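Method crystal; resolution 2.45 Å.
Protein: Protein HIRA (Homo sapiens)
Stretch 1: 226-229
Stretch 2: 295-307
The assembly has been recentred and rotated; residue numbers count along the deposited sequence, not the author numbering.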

# COMPACT_ATOMS: atom_id res chain seq x y z
N ALA B 226 -0.25 -26.30 -28.55
CA ALA B 226 1.11 -25.78 -28.47
C ALA B 226 2.11 -26.85 -28.87
O ALA B 226 2.09 -27.97 -28.33
CB ALA B 226 1.40 -25.27 -27.06
N ASP B 227 3.02 -26.51 -29.78
CA ASP B 227 4.01 -27.42 -30.33
C ASP B 227 5.40 -26.87 -30.00
O ASP B 227 5.85 -25.91 -30.62
CB ASP B 227 3.81 -27.59 -31.84
CG ASP B 227 4.96 -28.33 -32.51
OD1 ASP B 227 5.73 -29.02 -31.80
OD2 ASP B 227 5.09 -28.24 -33.75
N PHE B 228 6.07 -27.50 -29.04
CA PHE B 228 7.37 -27.04 -28.58
C PHE B 228 8.09 -28.23 -27.97
O PHE B 228 7.49 -29.29 -27.77
CB PHE B 228 7.23 -25.89 -27.56
CG PHE B 228 6.45 -26.26 -26.33
CD1 PHE B 228 5.07 -26.18 -26.33
CD2 PHE B 228 7.10 -26.74 -25.20
CE1 PHE B 228 4.34 -26.57 -25.21
CE2 PHE B 228 6.39 -27.12 -24.08
CZ PHE B 228 5.01 -27.04 -24.07
N ARG B 229 9.38 -28.05 -27.68
CA ARG B 229 10.22 -29.10 -27.10
C ARG B 229 10.46 -28.87 -25.60
O ARG B 229 11.35 -28.12 -25.21
CB ARG B 229 11.57 -29.17 -27.83
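Stretch 2 295-307: HWLLVYARYLVNE

Stretch 2 continues a helix that begins earlier in the chain. Its backbone is held by regular i to i-4 hydrogen bonds, from V299 N to H295 O at 3.0 Å through to E307 N to Y303 O, also at 3.0 Å. An additional bond from L298 N to H295 O, 3.1 Å, is weak. Stretch 1 has no regular helix or strand. Its backbone is extended, with F228 at phi/psi -156/170. Stretch 1 runs across the helix rather than along it. The two segments are far apart in sequence, and their closest CA atoms are those of F228 and Y303, 6.3 Å apart. The contact is small and buries 291 Å² in all.

H295 makes no contact with stretch 1. W296 starts sideways, but its m rotamer brings the end of the indole nearer. Its CZ3 lies 4.3 Å from F228 CZ, and the phenyl tip meets the indole at its edge.

V299 is one helical turn on from H295 and points toward stretch 1. Its CG1 packs against F228 CD2 at 3.5 Å, the tightest of the apolar contacts. The same methyl is 4.4 Å from R229 O. F228 also points toward the helix, with chi1 in the p well, and its ring runs back along the helix toward W296. The phenyl thus reaches both V299 and W296, which are three residues apart.

Y300 points away, and its OH is hydrogen-bonded elsewhere in the structure. A301 is out of reach. R302 points toward stretch 1. Its NE comes to 3.5 Å from R229 O, with the oxygen near the guanidinium plane. This is a polar approach, not a hydrogen bond.

Y303 is one turn beyond V299. Its CB is directed sideways, but the ring swings in with chi1 t. CD1 packs on F228 CB at 3.7 Å. CE1 lies 3.2 Å from D227 O, so neighbouring ring atoms, CD1 and CE1, approach two consecutive residues of the loop.

L304 and V305 are out of reach. N306 points toward stretch 1, and its ND2 is 4.5 Å from R229 CB, a loose contact. The R229 side chain is not modelled beyond CB, so any further reach cannot be assessed. E307 also points toward stretch 1 but makes no contact.

No hydrogen bond joins the two stretches among the modelled atoms. F228 is the centre of the packing, set against W296, V299 and Y303.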

# COMPACT_ATOMS: atom_id res chain seq x y z
N HIS B 295 11.73 -22.95 -14.98
CA HIS B 295 11.45 -24.01 -15.94
C HIS B 295 10.79 -23.46 -17.20
O HIS B 295 11.26 -23.70 -18.32
CB HIS B 295 10.56 -25.06 -15.29
CG HIS B 295 10.03 -26.07 -16.26
ND1 HIS B 295 10.85 -26.96 -16.91
CD2 HIS B 295 8.78 -26.29 -16.71
CE1 HIS B 295 10.11 -27.72 -17.71
NE2 HIS B 295 8.85 -27.33 -17.61
N TRP B 296 9.69 -22.73 -17.04
CA TRP B 296 8.95 -22.24 -18.20
C TRP B 296 9.72 -21.17 -18.96
O TRP B 296 9.60 -21.08 -20.19
CB TRP B 296 7.58 -21.74 -17.77
CG TRP B 296 6.68 -22.84 -17.45
CD1 TRP B 296 6.25 -23.21 -16.22
CD2 TRP B 296 6.11 -23.77 -18.38
NE1 TRP B 296 5.42 -24.30 -16.32
CE2 TRP B 296 5.33 -24.67 -17.64
CE3 TRP B 296 6.19 -23.93 -19.78
CZ2 TRP B 296 4.62 -25.71 -18.23
CZ3 TRP B 296 5.49 -24.95 -20.37
CH2 TRP B 296 4.70 -25.83 -19.60
N LEU B 297 10.49 -20.33 -18.27
CA LEU B 297 11.34 -19.38 -18.98
C LEU B 297 12.34 -20.11 -19.85
O LEU B 297 12.63 -19.68 -20.97
CB LEU B 297 12.06 -18.47 -18.00
CG LEU B 297 13.04 -17.47 -18.64
CD1 LEU B 297 12.29 -16.39 -19.43
CD2 LEU B 297 13.99 -16.83 -17.60
N LEU B 298 12.85 -21.25 -19.38
CA LEU B 298 13.86 -21.96 -20.15
C LEU B 298 13.25 -22.68 -21.35
O LEU B 298 13.84 -22.69 -22.45
CB LEU B 298 14.61 -22.95 -19.27
CG LEU B 298 15.44 -22.12 -18.26
CD1 LEU B 298 16.29 -22.94 -17.28
CD2 LEU B 298 16.23 -20.99 -18.97
N VAL B 299 12.06 -23.27 -21.20
CA VAL B 299 11.35 -23.81 -22.35
C VAL B 299 11.06 -22.70 -23.36
O VAL B 299 11.25 -22.86 -24.56
CB VAL B 299 10.06 -24.50 -21.88
CG1 VAL B 299 9.22 -24.89 -23.08
CG2 VAL B 299 10.38 -25.70 -20.99
N TYR B 300 10.58 -21.55 -22.86
CA TYR B 300 10.20 -20.45 -23.74
C TYR B 300 11.40 -19.94 -24.53
O TYR B 300 11.28 -19.65 -25.73
CB TYR B 300 9.58 -19.34 -22.91
CG TYR B 300 9.25 -18.08 -23.68
CD1 TYR B 300 8.32 -18.10 -24.72
CD2 TYR B 300 9.83 -16.87 -23.34
CE1 TYR B 300 8.01 -16.95 -25.42
CE2 TYR B 300 9.52 -15.72 -24.04
CZ TYR B 300 8.63 -15.76 -25.07
OH TYR B 300 8.34 -14.59 -25.74
N ALA B 301 12.54 -19.80 -23.88
CA ALA B 301 13.73 -19.34 -24.57
C ALA B 301 14.18 -20.36 -25.61
O ALA B 301 14.55 -19.99 -26.73
CB ALA B 301 14.85 -19.07 -23.57
N ARG B 302 14.14 -21.65 -25.26
CA ARG B 302 14.45 -22.69 -26.24
C ARG B 302 13.55 -22.56 -27.46
O ARG B 302 14.02 -22.68 -28.60
CB ARG B 302 14.32 -24.07 -25.59
CG ARG B 302 14.51 -25.26 -26.54
CD ARG B 302 15.06 -26.49 -25.83
NE ARG B 302 14.50 -26.68 -24.49
CZ ARG B 302 15.11 -26.35 -23.35
NH1 ARG B 302 16.33 -25.82 -23.37
NH2 ARG B 302 14.51 -26.56 -22.18
N TYR B 303 12.27 -22.29 -27.25
CA TYR B 303 11.35 -22.13 -28.37
C TYR B 303 11.72 -20.93 -29.22
O TYR B 303 11.78 -21.02 -30.45
CB TYR B 303 9.91 -22.00 -27.89
CG TYR B 303 8.93 -22.06 -29.03
CD1 TYR B 303 8.70 -23.26 -29.69
CD2 TYR B 303 8.24 -20.93 -29.45
CE1 TYR B 303 7.79 -23.34 -30.73
CE2 TYR B 303 7.33 -21.00 -30.51
CZ TYR B 303 7.12 -22.20 -31.14
OH TYR B 303 6.22 -22.30 -32.18
N LEU B 304 11.94 -19.77 -28.57
CA LEU B 304 12.32 -18.57 -29.32
C LEU B 304 13.55 -18.82 -30.17
O LEU B 304 13.64 -18.33 -31.30
CB LEU B 304 12.58 -17.40 -28.37
CG LEU B 304 11.49 -16.87 -27.42
CD1 LEU B 304 12.04 -15.71 -26.60
CD2 LEU B 304 10.28 -16.44 -28.21
N VAL B 305 14.51 -19.59 -29.65
CA VAL B 305 15.70 -19.93 -30.42
C VAL B 305 15.34 -20.85 -31.59
O VAL B 305 15.75 -20.60 -32.74
CB VAL B 305 16.77 -20.55 -29.51
CG1 VAL B 305 17.82 -21.26 -30.33
CG2 VAL B 305 17.42 -19.48 -28.63
N ASN B 306 14.57 -21.91 -31.33
CA ASN B 306 14.27 -22.90 -32.35
C ASN B 306 13.56 -22.28 -33.55
O ASN B 306 13.94 -22.53 -34.70
CB ASN B 306 13.41 -24.03 -31.77
CG ASN B 306 14.20 -24.95 -30.85
OD1 ASN B 306 15.43 -24.91 -30.84
ND2 ASN B 306 13.49 -25.78 -30.06
N GLU B 307 12.53 -21.47 -33.30
CA GLU B 307 11.74 -20.85 -34.36
C GLU B 307 12.32 -19.53 -34.84
O GLU B 307 11.75 -18.93 -35.76
CB GLU B 307 10.31 -20.61 -33.89
CG GLU B 307 9.68 -21.82 -33.27
CD GLU B 307 9.53 -22.94 -34.25
OE1 GLU B 307 10.02 -24.05 -33.95
OE2 GLU B 307 8.95 -22.71 -35.34